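Local structure of alanine racemase (Oenococcus oeni PSU-1, 3HUR) at residues A[19-24]-A[55-61]; A[25-29]-A[242-247]; A[36-40]-A[224-229]; A[62-68]-A[82-87]. The protein belongs to the alanine racemase family, joining an N-terminal TIM-barrel domain to a C-terminal domain rich in beta strands. One frame throughout, in Å; residues are numbered along the deposited sequence.

Contact 1 of 4, residues A[19-24]-A[55-61]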
loop_
_atom_site.group_PDB
_atom_site.type_symbol
_atom_site.label_atom_id
_atom_site.label_comp_id
_atom_site.label_asym_id
_atom_site.label_seq_id
_atom_site.Cartn_x
_atom_site.Cartn_y
_atom_site.Cartn_z
ATOM N N ALA A 19 30.737 -11.702 -1.143
ATOM C CA ALA A 19 30.292 -12.317 0.106
ATOM C C ALA A 19 31.467 -13.041 0.811
ATOM O O ALA A 19 31.576 -13.027 2.045
ATOM C CB ALA A 19 29.089 -13.295 -0.119
ATOM N N ALA A 20 32.320 -13.684 0.019
ATOM C CA ALA A 20 33.424 -14.459 0.558
ATOM C C ALA A 20 34.356 -13.486 1.226
ATOM O O ALA A 20 34.738 -13.644 2.386
ATOM C CB ALA A 20 34.143 -15.204 -0.522
ATOM N N HIS A 21 34.673 -12.454 0.469
ATOM C CA HIS A 21 35.511 -11.389 0.893
ATOM C C HIS A 21 35.045 -10.816 2.223
ATOM O O HIS A 21 35.860 -10.546 3.096
ATOM C CB HIS A 21 35.511 -10.332 -0.206
ATOM C CG HIS A 21 36.273 -9.099 0.131
ATOM N ND1 HIS A 21 37.621 -8.958 -0.142
ATOM C CD2 HIS A 21 35.869 -7.925 0.674
ATOM C CE1 HIS A 21 38.020 -7.759 0.246
ATOM N NE2 HIS A 21 36.974 -7.108 0.737
ATOM N N ASN A 22 33.746 -10.628 2.395
ATOM C CA ASN A 22 33.234 -10.128 3.674
ATOM C C ASN A 22 33.539 -11.083 4.831
ATOM O O ASN A 22 33.847 -10.627 5.928
ATOM C CB ASN A 22 31.729 -9.838 3.623
ATOM C CG ASN A 22 31.380 -8.660 2.765
ATOM O OD1 ASN A 22 32.221 -7.848 2.401
ATOM N ND2 ASN A 22 30.120 -8.557 2.438
ATOM N N LEU A 23 33.448 -12.392 4.602
ATOM C CA LEU A 23 33.767 -13.349 5.675
ATOM C C LEU A 23 35.255 -13.272 5.994
ATOM O O LEU A 23 35.644 -13.245 7.147
ATOM C CB LEU A 23 33.376 -14.784 5.328
ATOM C CG LEU A 23 31.889 -15.133 5.447
ATOM C CD1 LEU A 23 31.679 -16.664 5.486
ATOM C CD2 LEU A 23 31.285 -14.479 6.650
ATOM N N GLN A 24 36.071 -13.225 4.952
ATOM C CA GLN A 24 37.495 -13.001 5.100
ATOM C C GLN A 24 37.861 -11.705 5.896
ATOM O O GLN A 24 38.721 -11.751 6.759
ATOM C CB GLN A 24 38.166 -13.037 3.719
ATOM C CG GLN A 24 38.265 -14.487 3.120
ATOM C CD GLN A 24 38.371 -14.528 1.560
ATOM O OE1 GLN A 24 38.328 -13.487 0.871
ATOM N NE2 GLN A 24 38.492 -15.735 1.016
ATOM N N PHE A 55 31.082 -20.342 0.340
ATOM C CA PHE A 55 31.899 -20.331 1.534
ATOM C C PHE A 55 32.700 -21.632 1.701
ATOM O O PHE A 55 33.792 -21.586 2.277
ATOM C CB PHE A 55 31.071 -20.093 2.797
ATOM C CG PHE A 55 30.304 -18.806 2.811
ATOM C CD1 PHE A 55 30.752 -17.704 2.162
ATOM C CD2 PHE A 55 29.110 -18.718 3.497
ATOM C CE1 PHE A 55 30.025 -16.531 2.206
ATOM C CE2 PHE A 55 28.397 -17.565 3.543
ATOM C CZ PHE A 55 28.840 -16.475 2.893
ATOM N N GLN A 56 32.146 -22.769 1.252
ATOM C CA GLN A 56 32.830 -24.093 1.360
ATOM C C GLN A 56 34.045 -24.161 0.433
ATOM O O GLN A 56 35.085 -24.680 0.790
ATOM C CB GLN A 56 31.885 -25.255 1.018
ATOM C CG GLN A 56 32.421 -26.619 1.403
ATOM C CD GLN A 56 31.407 -27.754 1.212
ATOM O OE1 GLN A 56 30.728 -28.162 2.151
ATOM N NE2 GLN A 56 31.301 -28.259 -0.001
ATOM N N GLU A 57 33.919 -23.571 -0.742
ATOM C CA GLU A 57 34.922 -23.703 -1.757
ATOM C C GLU A 57 36.101 -22.820 -1.454
ATOM O O GLU A 57 37.231 -23.132 -1.859
ATOM C CB GLU A 57 34.345 -23.380 -3.143
ATOM C CG GLU A 57 35.294 -22.575 -4.116
ATOM C CD GLU A 57 36.309 -23.439 -4.844
ATOM O OE1 GLU A 57 36.209 -24.663 -4.722
ATOM O OE2 GLU A 57 37.192 -22.897 -5.558
ATOM N N THR A 58 35.838 -21.696 -0.811
ATOM C CA THR A 58 36.894 -20.746 -0.489
ATOM C C THR A 58 37.402 -20.963 0.928
ATOM O O THR A 58 38.318 -20.298 1.361
ATOM C CB THR A 58 36.393 -19.307 -0.569
ATOM O OG1 THR A 58 35.227 -19.155 0.279
ATOM C CG2 THR A 58 36.095 -18.952 -2.001
ATOM N N ALA A 59 36.772 -21.865 1.662
ATOM C CA ALA A 59 37.192 -22.184 3.023
ATOM C C ALA A 59 37.032 -20.982 3.960
ATOM O O ALA A 59 37.671 -20.915 5.014
ATOM C CB ALA A 59 38.630 -22.677 3.035
ATOM N N SER A 60 36.144 -20.063 3.587
ATOM C CA SER A 60 36.008 -18.806 4.289
ATOM C C SER A 60 35.053 -18.913 5.443
ATOM O O SER A 60 34.985 -17.987 6.272
ATOM C CB SER A 60 35.633 -17.690 3.324
ATOM O OG SER A 60 34.327 -17.862 2.835
ATOM N N ALA A 61 34.353 -20.048 5.527
ATOM C CA ALA A 61 33.536 -20.430 6.699
ATOM C C ALA A 61 33.823 -21.882 7.116
ATOM O O ALA A 61 33.989 -22.719 6.263
ATOM C CB ALA A 61 32.075 -20.297 6.377
#

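Contact 2 of 4, residues A[25-29]-A[242-247]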
loop_
_atom_site.group_PDB
_atom_site.type_symbol
_atom_site.label_atom_id
_atom_site.label_comp_id
_atom_site.label_asym_id
_atom_site.label_seq_id
_atom_site.Cartn_x
_atom_site.Cartn_y
_atom_site.Cartn_z
ATOM N N GLU A 25 37.214 -10.572 5.621
ATOM C CA GLU A 25 37.525 -9.311 6.304
ATOM C C GLU A 25 37.238 -9.381 7.750
ATOM O O GLU A 25 38.034 -8.923 8.571
ATOM C CB GLU A 25 36.695 -8.144 5.784
ATOM C CG GLU A 25 37.160 -7.599 4.473
ATOM C CD GLU A 25 38.405 -6.779 4.602
ATOM O OE1 GLU A 25 38.412 -5.784 5.382
ATOM O OE2 GLU A 25 39.360 -7.132 3.895
ATOM N N ILE A 26 36.068 -9.910 8.067
ATOM C CA ILE A 26 35.622 -9.883 9.434
ATOM C C ILE A 26 36.387 -10.919 10.280
ATOM O O ILE A 26 36.400 -10.834 11.518
ATOM C CB ILE A 26 34.089 -10.034 9.540
ATOM C CG1 ILE A 26 33.603 -9.466 10.865
ATOM C CG2 ILE A 26 33.660 -11.487 9.410
ATOM C CD1 ILE A 26 33.779 -7.963 11.006
ATOM N N ARG A 27 36.998 -11.897 9.609
ATOM C CA ARG A 27 37.922 -12.833 10.255
ATOM C C ARG A 27 39.167 -12.050 10.724
ATOM O O ARG A 27 39.574 -12.163 11.861
ATOM C CB ARG A 27 38.351 -13.950 9.304
ATOM C CG ARG A 27 38.973 -15.157 10.005
ATOM C CD ARG A 27 39.552 -16.177 9.012
ATOM N NE ARG A 27 39.267 -17.547 9.446
ATOM C CZ ARG A 27 38.317 -18.339 8.945
ATOM N NH1 ARG A 27 37.537 -17.930 7.948
ATOM N NH2 ARG A 27 38.149 -19.562 9.437
ATOM N N GLU A 28 39.734 -11.254 9.822
ATOM C CA GLU A 28 40.932 -10.490 10.110
ATOM C C GLU A 28 40.647 -9.390 11.102
ATOM O O GLU A 28 41.533 -8.996 11.828
ATOM C CB GLU A 28 41.528 -9.849 8.838
ATOM C CG GLU A 28 41.949 -10.841 7.754
ATOM C CD GLU A 28 42.194 -10.163 6.381
ATOM O OE1 GLU A 28 42.843 -9.078 6.370
ATOM O OE2 GLU A 28 41.752 -10.718 5.326
ATOM N N TRP A 29 39.428 -8.880 11.118
ATOM C CA TRP A 29 39.078 -7.741 11.945
ATOM C C TRP A 29 38.984 -8.167 13.396
ATOM O O TRP A 29 39.190 -7.356 14.313
ATOM C CB TRP A 29 37.728 -7.211 11.484
ATOM C CG TRP A 29 37.181 -5.976 12.172
ATOM C CD1 TRP A 29 36.151 -5.928 13.071
ATOM C CD2 TRP A 29 37.581 -4.616 11.947
ATOM N NE1 TRP A 29 35.897 -4.620 13.431
ATOM C CE2 TRP A 29 36.763 -3.800 12.754
ATOM C CE3 TRP A 29 38.573 -4.011 11.156
ATOM C CZ2 TRP A 29 36.912 -2.399 12.800
ATOM C CZ3 TRP A 29 38.706 -2.606 11.187
ATOM C CH2 TRP A 29 37.883 -1.827 12.010
ATOM N N PRO A 242 32.910 1.090 10.991
ATOM C CA PRO A 242 34.275 1.538 11.131
ATOM C C PRO A 242 34.953 1.742 9.788
ATOM O O PRO A 242 34.948 0.825 8.970
ATOM C CB PRO A 242 34.944 0.395 11.905
ATOM C CG PRO A 242 33.841 -0.488 12.375
ATOM C CD PRO A 242 32.556 0.124 12.032
ATOM N N PRO A 243 35.548 2.928 9.557
ATOM C CA PRO A 243 36.207 3.220 8.274
ATOM C C PRO A 243 37.248 2.175 7.846
ATOM O O PRO A 243 37.431 1.949 6.637
ATOM C CB PRO A 243 36.904 4.556 8.526
ATOM C CG PRO A 243 36.189 5.178 9.648
ATOM C CD PRO A 243 35.622 4.074 10.487
ATOM N N ASN A 244 37.939 1.557 8.810
ATOM C CA ASN A 244 38.997 0.588 8.477
ATOM C C ASN A 244 38.492 -0.777 8.057
ATOM O O ASN A 244 39.261 -1.562 7.522
ATOM C CB ASN A 244 39.947 0.376 9.656
ATOM C CG ASN A 244 40.712 1.618 10.012
ATOM O OD1 ASN A 244 41.360 2.225 9.163
ATOM N ND2 ASN A 244 40.648 2.002 11.289
ATOM N N LEU A 245 37.235 -1.086 8.363
ATOM C CA LEU A 245 36.634 -2.350 7.950
ATOM C C LEU A 245 35.977 -2.110 6.613
ATOM O O LEU A 245 35.165 -1.189 6.468
ATOM C CB LEU A 245 35.578 -2.766 8.943
ATOM C CG LEU A 245 34.892 -4.094 8.692
ATOM C CD1 LEU A 245 35.860 -5.225 8.957
ATOM C CD2 LEU A 245 33.694 -4.177 9.599
ATOM N N HIS A 246 36.307 -2.926 5.627
ATOM C CA HIS A 246 35.791 -2.677 4.282
ATOM C C HIS A 246 34.874 -3.785 3.823
ATOM O O HIS A 246 35.223 -4.606 2.979
ATOM C CB HIS A 246 36.949 -2.437 3.308
ATOM C CG HIS A 246 37.890 -1.367 3.771
ATOM N ND1 HIS A 246 39.266 -1.500 3.718
ATOM C CD2 HIS A 246 37.647 -0.158 4.337
ATOM C CE1 HIS A 246 39.828 -0.411 4.215
ATOM N NE2 HIS A 246 38.868 0.419 4.595
ATOM N N LEU A 247 33.691 -3.799 4.405
ATOM C CA LEU A 247 32.674 -4.721 3.966
ATOM C C LEU A 247 32.152 -4.238 2.612
ATOM O O LEU A 247 31.949 -3.054 2.405
ATOM C CB LEU A 247 31.561 -4.847 5.010
ATOM C CG LEU A 247 31.977 -5.642 6.273
ATOM C CD1 LEU A 247 30.795 -5.937 7.220
ATOM C CD2 LEU A 247 32.689 -6.953 5.933
#

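Contact 3 of 4, residues A[36-40]-A[224-229]. With SO4 (sulfate ion), chain B.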
loop_
_atom_site.group_PDB
_atom_site.type_symbol
_atom_site.label_atom_id
_atom_site.label_comp_id
_atom_site.label_asym_id
_atom_site.label_seq_id
_atom_site.Cartn_x
_atom_site.Cartn_y
_atom_site.Cartn_z
ATOM N N TYR A 36 31.648 -19.227 11.638
ATOM C CA TYR A 36 30.361 -19.853 11.414
ATOM C C TYR A 36 29.426 -18.865 10.702
ATOM O O TYR A 36 28.992 -17.873 11.304
ATOM C CB TYR A 36 29.704 -20.201 12.741
ATOM C CG TYR A 36 30.497 -21.099 13.648
ATOM C CD1 TYR A 36 30.100 -21.299 14.960
ATOM C CD2 TYR A 36 31.641 -21.760 13.203
ATOM C CE1 TYR A 36 30.805 -22.116 15.795
ATOM C CE2 TYR A 36 32.345 -22.577 14.037
ATOM C CZ TYR A 36 31.929 -22.745 15.331
ATOM O OH TYR A 36 32.634 -23.584 16.147
ATOM N N ALA A 37 29.107 -19.145 9.439
ATOM C CA ALA A 37 28.318 -18.231 8.591
ATOM C C ALA A 37 26.870 -18.447 8.908
ATOM O O ALA A 37 26.399 -19.575 8.813
ATOM C CB ALA A 37 28.571 -18.528 7.155
ATOM N N VAL A 38 26.183 -17.395 9.360
ATOM C CA VAL A 38 24.784 -17.507 9.686
ATOM C C VAL A 38 23.991 -17.143 8.417
ATOM O O VAL A 38 24.155 -16.087 7.848
ATOM C CB VAL A 38 24.381 -16.622 10.912
ATOM C CG1 VAL A 38 22.904 -16.796 11.249
ATOM C CG2 VAL A 38 25.210 -16.953 12.161
ATOM N N LEU A 39 23.119 -18.047 8.014
ATOM C CA LEU A 39 22.341 -17.917 6.833
ATOM C C LEU A 39 20.881 -18.110 7.182
ATOM O O LEU A 39 20.334 -19.190 7.013
ATOM C CB LEU A 39 22.758 -19.015 5.876
ATOM C CG LEU A 39 24.137 -18.796 5.263
ATOM C CD1 LEU A 39 24.351 -19.897 4.270
ATOM C CD2 LEU A 39 24.253 -17.390 4.587
ATOM N N LYS A 40 20.214 -17.088 7.673
ATOM C CA LYS A 40 18.810 -17.243 7.966
ATOM C C LYS A 40 18.006 -16.671 6.811
ATOM O O LYS A 40 18.506 -15.845 6.038
ATOM C CB LYS A 40 18.474 -16.535 9.252
ATOM C CG LYS A 40 19.320 -16.949 10.443
ATOM C CD LYS A 40 18.976 -16.061 11.598
ATOM C CE LYS A 40 19.598 -16.474 12.928
ATOM N NZ LYS A 40 19.134 -15.442 13.912
ATOM N N ARG A 224 30.158 -15.564 14.531
ATOM C CA ARG A 224 28.888 -15.959 13.911
ATOM C C ARG A 224 28.295 -14.852 13.061
ATOM O O ARG A 224 27.224 -14.366 13.345
ATOM C CB ARG A 224 27.901 -16.316 15.002
ATOM C CG ARG A 224 28.163 -17.658 15.575
ATOM C CD ARG A 224 27.025 -18.033 16.510
ATOM N NE ARG A 224 27.515 -17.639 17.806
ATOM C CZ ARG A 224 26.899 -16.916 18.720
ATOM N NH1 ARG A 224 25.648 -16.529 18.637
ATOM N NH2 ARG A 224 27.594 -16.649 19.787
ATOM N N PRO A 225 29.002 -14.420 12.021
ATOM C CA PRO A 225 28.486 -13.343 11.184
ATOM C C PRO A 225 27.262 -13.763 10.382
ATOM O O PRO A 225 27.289 -14.783 9.727
ATOM C CB PRO A 225 29.645 -13.049 10.257
ATOM C CG PRO A 225 30.451 -14.241 10.284
ATOM C CD PRO A 225 30.347 -14.809 11.606
ATOM N N GLY A 226 26.187 -12.997 10.513
ATOM C CA GLY A 226 24.925 -13.220 9.772
ATOM C C GLY A 226 24.636 -12.049 8.857
ATOM O O GLY A 226 25.183 -11.965 7.781
ATOM N N GLN A 227 23.831 -11.112 9.308
ATOM C CA GLN A 227 23.372 -10.052 8.442
ATOM C C GLN A 227 24.467 -9.292 7.770
ATOM O O GLN A 227 24.231 -8.682 6.708
ATOM C CB GLN A 227 22.633 -9.002 9.196
ATOM C CG GLN A 227 21.346 -9.359 9.720
ATOM C CD GLN A 227 20.568 -8.104 10.093
ATOM O OE1 GLN A 227 20.089 -7.979 11.217
ATOM N NE2 GLN A 227 20.429 -7.174 9.136
ATOM N N LEU A 228 25.638 -9.250 8.378
ATOM C CA LEU A 228 26.703 -8.447 7.817
ATOM C C LEU A 228 27.282 -9.087 6.571
ATOM O O LEU A 228 28.111 -8.460 5.868
ATOM C CB LEU A 228 27.840 -8.230 8.834
ATOM C CG LEU A 228 28.838 -9.373 9.119
ATOM C CD1 LEU A 228 29.821 -9.609 8.012
ATOM C CD2 LEU A 228 29.601 -9.024 10.401
ATOM N N ILE A 229 26.935 -10.346 6.328
ATOM C CA ILE A 229 27.455 -11.016 5.148
ATOM C C ILE A 229 27.069 -10.271 3.873
ATOM O O ILE A 229 27.832 -10.216 2.933
ATOM C CB ILE A 229 26.933 -12.431 5.035
ATOM C CG1 ILE A 229 27.568 -13.316 6.140
ATOM C CG2 ILE A 229 27.245 -12.926 3.675
ATOM C CD1 ILE A 229 26.942 -14.743 6.318
HETATM S S SO4 B . 23.433 -11.502 13.340
HETATM O O1 SO4 B . 22.569 -10.969 12.318
HETATM O O2 SO4 B . 23.323 -10.807 14.597
HETATM O O3 SO4 B . 22.995 -12.830 13.654
HETATM O O4 SO4 B . 24.762 -11.340 12.772
#

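Contact 4 of 4, residues A[62-68]-A[82-87]. With SO4 (sulfate ion), chain D.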
loop_
_atom_site.group_PDB
_atom_site.type_symbol
_atom_site.label_atom_id
_atom_site.label_comp_id
_atom_site.label_asym_id
_atom_site.label_seq_id
_atom_site.Cartn_x
_atom_site.Cartn_y
_atom_site.Cartn_z
ATOM N N ASP A 62 33.806 -22.166 8.416
ATOM C CA ASP A 62 34.061 -23.499 8.956
ATOM C C ASP A 62 32.793 -24.229 9.397
ATOM O O ASP A 62 32.813 -25.443 9.689
ATOM C CB ASP A 62 35.009 -23.385 10.163
ATOM C CG ASP A 62 36.187 -22.462 9.880
ATOM O OD1 ASP A 62 37.105 -22.865 9.118
ATOM O OD2 ASP A 62 36.154 -21.313 10.355
ATOM N N ALA A 63 31.707 -23.484 9.543
ATOM C CA ALA A 63 30.379 -24.088 9.670
ATOM C C ALA A 63 29.291 -23.144 9.136
ATOM O O ALA A 63 29.531 -21.986 8.775
ATOM C CB ALA A 63 30.108 -24.447 11.066
ATOM N N LEU A 64 28.087 -23.656 9.106
ATOM C CA LEU A 64 26.954 -22.895 8.629
ATOM C C LEU A 64 25.894 -23.002 9.685
ATOM O O LEU A 64 25.682 -24.081 10.207
ATOM C CB LEU A 64 26.413 -23.500 7.322
ATOM C CG LEU A 64 27.424 -23.654 6.194
ATOM C CD1 LEU A 64 26.819 -24.496 5.050
ATOM C CD2 LEU A 64 27.876 -22.304 5.735
ATOM N N ILE A 65 25.230 -21.888 9.989
ATOM C CA ILE A 65 24.084 -21.889 10.936
ATOM C C ILE A 65 22.806 -21.463 10.176
ATOM O O ILE A 65 22.822 -20.495 9.404
ATOM C CB ILE A 65 24.325 -20.896 12.114
ATOM C CG1 ILE A 65 25.711 -21.118 12.746
ATOM C CG2 ILE A 65 23.251 -21.038 13.145
ATOM C CD1 ILE A 65 26.133 -20.135 13.952
ATOM N N VAL A 66 21.726 -22.199 10.394
ATOM C CA VAL A 66 20.453 -21.959 9.754
ATOM C C VAL A 66 19.337 -22.116 10.798
ATOM O O VAL A 66 19.622 -22.544 11.933
ATOM C CB VAL A 66 20.212 -22.900 8.526
ATOM C CG1 VAL A 66 21.345 -22.761 7.468
ATOM C CG2 VAL A 66 20.047 -24.273 8.955
ATOM N N SER A 67 18.095 -21.750 10.412
ATOM C CA SER A 67 16.947 -21.610 11.357
ATOM C C SER A 67 15.960 -22.767 11.373
ATOM O O SER A 67 15.076 -22.818 12.190
ATOM C CB SER A 67 16.141 -20.352 11.013
ATOM O OG SER A 67 17.018 -19.273 10.628
ATOM N N ASN A 68 16.081 -23.665 10.413
ATOM C CA ASN A 68 15.126 -24.733 10.238
ATOM C C ASN A 68 15.875 -26.002 9.812
ATOM O O ASN A 68 16.790 -25.983 8.995
ATOM C CB ASN A 68 14.085 -24.350 9.172
ATOM C CG ASN A 68 13.094 -23.266 9.641
ATOM O OD1 ASN A 68 12.113 -23.533 10.401
ATOM N ND2 ASN A 68 13.301 -22.052 9.136
ATOM N N LEU A 82 30.305 -29.053 5.105
ATOM C CA LEU A 82 30.631 -28.394 6.354
ATOM C C LEU A 82 29.625 -28.766 7.394
ATOM O O LEU A 82 28.498 -29.171 7.083
ATOM C CB LEU A 82 30.621 -26.895 6.220
ATOM C CG LEU A 82 31.665 -26.319 5.279
ATOM C CD1 LEU A 82 31.454 -24.841 5.147
ATOM C CD2 LEU A 82 33.046 -26.617 5.768
ATOM N N PRO A 83 30.032 -28.690 8.664
ATOM C CA PRO A 83 29.000 -28.937 9.696
ATOM C C PRO A 83 27.938 -27.820 9.697
ATOM O O PRO A 83 28.234 -26.672 9.406
ATOM C CB PRO A 83 29.778 -28.968 11.011
ATOM C CG PRO A 83 31.199 -28.441 10.672
ATOM C CD PRO A 83 31.391 -28.468 9.197
ATOM N N ILE A 84 26.714 -28.187 10.054
ATOM C CA ILE A 84 25.578 -27.302 10.024
ATOM C C ILE A 84 24.878 -27.388 11.330
ATOM O O ILE A 84 24.730 -28.461 11.899
ATOM C CB ILE A 84 24.552 -27.709 8.932
ATOM C CG1 ILE A 84 25.122 -27.425 7.543
ATOM C CG2 ILE A 84 23.264 -26.933 9.113
ATOM C CD1 ILE A 84 24.748 -28.416 6.509
ATOM N N TRP A 85 24.399 -26.246 11.777
ATOM C CA TRP A 85 23.843 -26.123 13.101
ATOM C C TRP A 85 22.505 -25.465 12.909
ATOM O O TRP A 85 22.416 -24.376 12.374
ATOM C CB TRP A 85 24.815 -25.256 13.914
ATOM C CG TRP A 85 24.404 -24.788 15.263
ATOM C CD1 TRP A 85 23.263 -25.092 15.961
ATOM C CD2 TRP A 85 25.187 -23.949 16.117
ATOM N NE1 TRP A 85 23.282 -24.444 17.179
ATOM C CE2 TRP A 85 24.465 -23.752 17.289
ATOM C CE3 TRP A 85 26.424 -23.317 15.974
ATOM C CZ2 TRP A 85 24.934 -22.961 18.317
ATOM C CZ3 TRP A 85 26.884 -22.531 16.994
ATOM C CH2 TRP A 85 26.144 -22.362 18.154
ATOM N N VAL A 86 21.463 -26.153 13.328
ATOM C CA VAL A 86 20.111 -25.672 13.213
ATOM C C VAL A 86 19.676 -25.083 14.546
ATOM O O VAL A 86 19.877 -25.691 15.581
ATOM C CB VAL A 86 19.201 -26.828 12.762
ATOM C CG1 VAL A 86 17.709 -26.368 12.658
ATOM C CG2 VAL A 86 19.717 -27.341 11.439
ATOM N N LEU A 87 19.047 -23.910 14.527
ATOM C CA LEU A 87 19.019 -23.085 15.729
ATOM C C LEU A 87 17.946 -23.371 16.768
ATOM O O LEU A 87 18.211 -23.146 18.003
ATOM C CB LEU A 87 19.032 -21.594 15.399
ATOM C CG LEU A 87 20.435 -21.046 15.159
ATOM C CD1 LEU A 87 20.372 -19.541 14.938
ATOM C CD2 LEU A 87 21.345 -21.364 16.334
HETATM S S SO4 D . 15.314 -20.827 5.698
HETATM O O1 SO4 D . 14.280 -19.859 5.377
HETATM O O2 SO4 D . 15.660 -20.903 7.148
HETATM O O3 SO4 D . 14.797 -22.080 5.151
HETATM O O4 SO4 D . 16.504 -20.409 4.939
#

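Contact 1 of 4, residues A[19-24]-A[55-61]
Leu23 of helix 16-30 and Phe55 of helix 48-57 form the middle of this contact, and the leucine can be traced outward from its backbone. Its CB lies 3.7 Å from Ser60 O. With CG anti to the carbonyl carbon (chi1 -77°) the branch swings toward the phenyl ring, and CG comes within 4.0 Å of Phe55 CE1. CD1 then stands over the ring, 3.5 Å from the Phe55 centroid and 7° off its normal, a well-centred CH-pi contact. The same methyl also meets Ser60 O at 3.6 Å, an oxygen that accepts a weak bond from Arg27 NH1, and Ala61 CB at 3.8 Å, whereas CD2 packs on Pro225 and Ile229. Further back along the helix, Ala19 CB is 4.1 Å from Phe55 CE1, and Ala20 N sits at the ring edge, near its plane.

The chain leaves helix 48-57 through a Schellman motif. Ala59 has positive phi (64°), with Ser60 N bonded to Phe55 O and a weak bond from Ala59 N to Gln56 O. Ser60 OG donates to Thr58 OG1, which is itself hydrogen-bonded to Ala54 O. The turn's hydroxyls are thus engaged on their own side, and helix 16-30 meets helix 48-57 and the turn after it mainly by apolar packing, with one methyl centred over an aromatic face.

Contact 2 of 4, residues A[25-29]-A[242-247]
Trp29, Leu245 and Glu25 carry this contact, in which a type I beta turn, Pro242 to Leu245, packs against helix 16-30 of the TIM-barrel domain. The turn is closed by Leu245 N bonding to Pro242 O. Leu245 lies over one face of the indole: its CB is 3.8 Å from the centroid of the Trp29 six-membered ring and 6° off the normal, a CH-pi contact. Its CD1 rests on the same ring system, 3.5 Å from Trp29 CD2, and also reaches Ile26 CD1 at 4.0 Å. Trp29 attains this position with CG anti to the backbone N (chi1 -178°), which sends the indole out toward the turn. There its rim meets two more residues of the turn: Asn244 CB is at the edge, in plane, 3.6 Å from Trp29 CZ3, while Pro242 CB approaches obliquely. The indole is further fixed by a hydrogen bond from NE1 to Ile210 O and by ring stacking with His213.

Glu25 is placed differently. Its aliphatic part does the packing, CB lying 4.2 Å from Leu247 CD2, while the chain bends at chi2 (-75°) and carries the carboxylate alongside the backbone of His246, where Glu25 OE1 comes to 3.6 Å from His246 N.

Contact 3 of 4, residues A[36-40]-A[224-229]
The Tyr36 ring meets Arg224 obliquely, through the aliphatic part of the arginine: Arg224 CG is 4.2 Å from Tyr36 CD1 and 4.1 Å from Tyr36 CB, and the ring and guanidinium planes are 45° apart. Phe160 meets the same ring, and the guanidinium is held by Thr164 O and Ser202 OG.

Backbone contacts follow along the strand. Val38 N donates to Pro225 O at 2.9 Å, nearly straight at 172°. Before it, Arg224 CA lies 3.2 Å from Tyr36 O, a CA-H...O contact. Beyond it, Gly226, with no side chain, brings its CA to 3.6 Å from Val38 CB. Ile229 CD1 comes to 3.5 Å from Val38 O and also touches Ala37 and Leu39.

A sulfate ion, probably from the crystallisation liquor, rests on the turn into the 3-10 segment 227-229. Gln227 N donates to O1 of the sulfate at 3.3 Å; Gly226 N, which also bonds to Ser206 OG, gives a weak bond to O4, and Ser206 OG binds the ion as well. This site of two backbone amides and a serine hydroxyl, where strand 222-223 runs on beside strand 34-38 to close the barrel, is consistent with the anion-binding loops seen at the C-terminal ends of strands in many TIM barrels.

Contact 4 of 4, residues A[62-68]-A[82-87]
Leu64 and its neighbours on strand 63-66 exchange backbone bonds with strand 84-86 in regular alternation. Leu64 N donates to Pro83 O, Trp85 N to Leu64 O and Val66 N to Trp85 O, each at 3.0 Å. The last of the series, Leu87 N to Val66 O, has the same length but is weak, its angle at hydrogen only 125°. Carbonyls also receive CA-H groups: Ile84 CA lies 3.2 Å from Leu64 O. The intervening Ile65 turns its N and O to the other neighbour, strand 34-38 and its continuation, using Ala37 and Leu39, while Ile84 bonds to Val104 in the strand beyond.

Axes 19° apart and running the same way, with helix 69-77 between them in sequence, define a beta-alpha-beta crossover of the TIM barrel. Leu64, Val66, Ile84 and Val86 share one sheet face; Val66 and Val86 touch there, CG2 to CG2 at 4.0 Å, and helix 69-77 packs on this side. On the other face Trp85 CG is anti to the backbone N (chi1 171°), which sets the indole side by side with Ile65, whose CD1 is 3.8 Å from Trp85 CE3. Leu87 CD2 lies over one indole face, displaced toward its rim.

Polar groups at the ends have other partners. Asp62 OD2 accepts from Val35 N and forms a salt bridge with Arg27; Leu82 N bonds to Gln56 OE1, Leu82 O to Arg76 NH1, and Ser67 O to His7 ND1 of the second subunit. Asn68 ND2 donates to O2 of a sulfate at 3.3 Å, an ion also bound by Asp42 N of the same chain and by Arg8 NH1 of the second subunit.

How the contacts relate
Contacts 1, 3 and 4 lie in the TIM-barrel domain, and contact 2 ties a later loop, 242-247, back to it. Helix 16-30 serves contacts 1 and 2, whose centres are 14 Å apart; strands 34-38 and 63-66, neighbours in the parallel sheet, link contacts 3 and 4, centres 10 Å apart. Contact 1 sits 11 Å from contact 3, centre to centre, with Leu23 and Phe55 lying on Ala37. Contacts 2 and 4, centres 23 Å apart, are joined by one salt bridge. Along the chain contact 4 is nested within contact 3, itself within contact 2; contact 1 crosses both and closes before contact 4 opens. Local crossover pairing is thus enclosed by long-range barrel closure, with the helical layer outside.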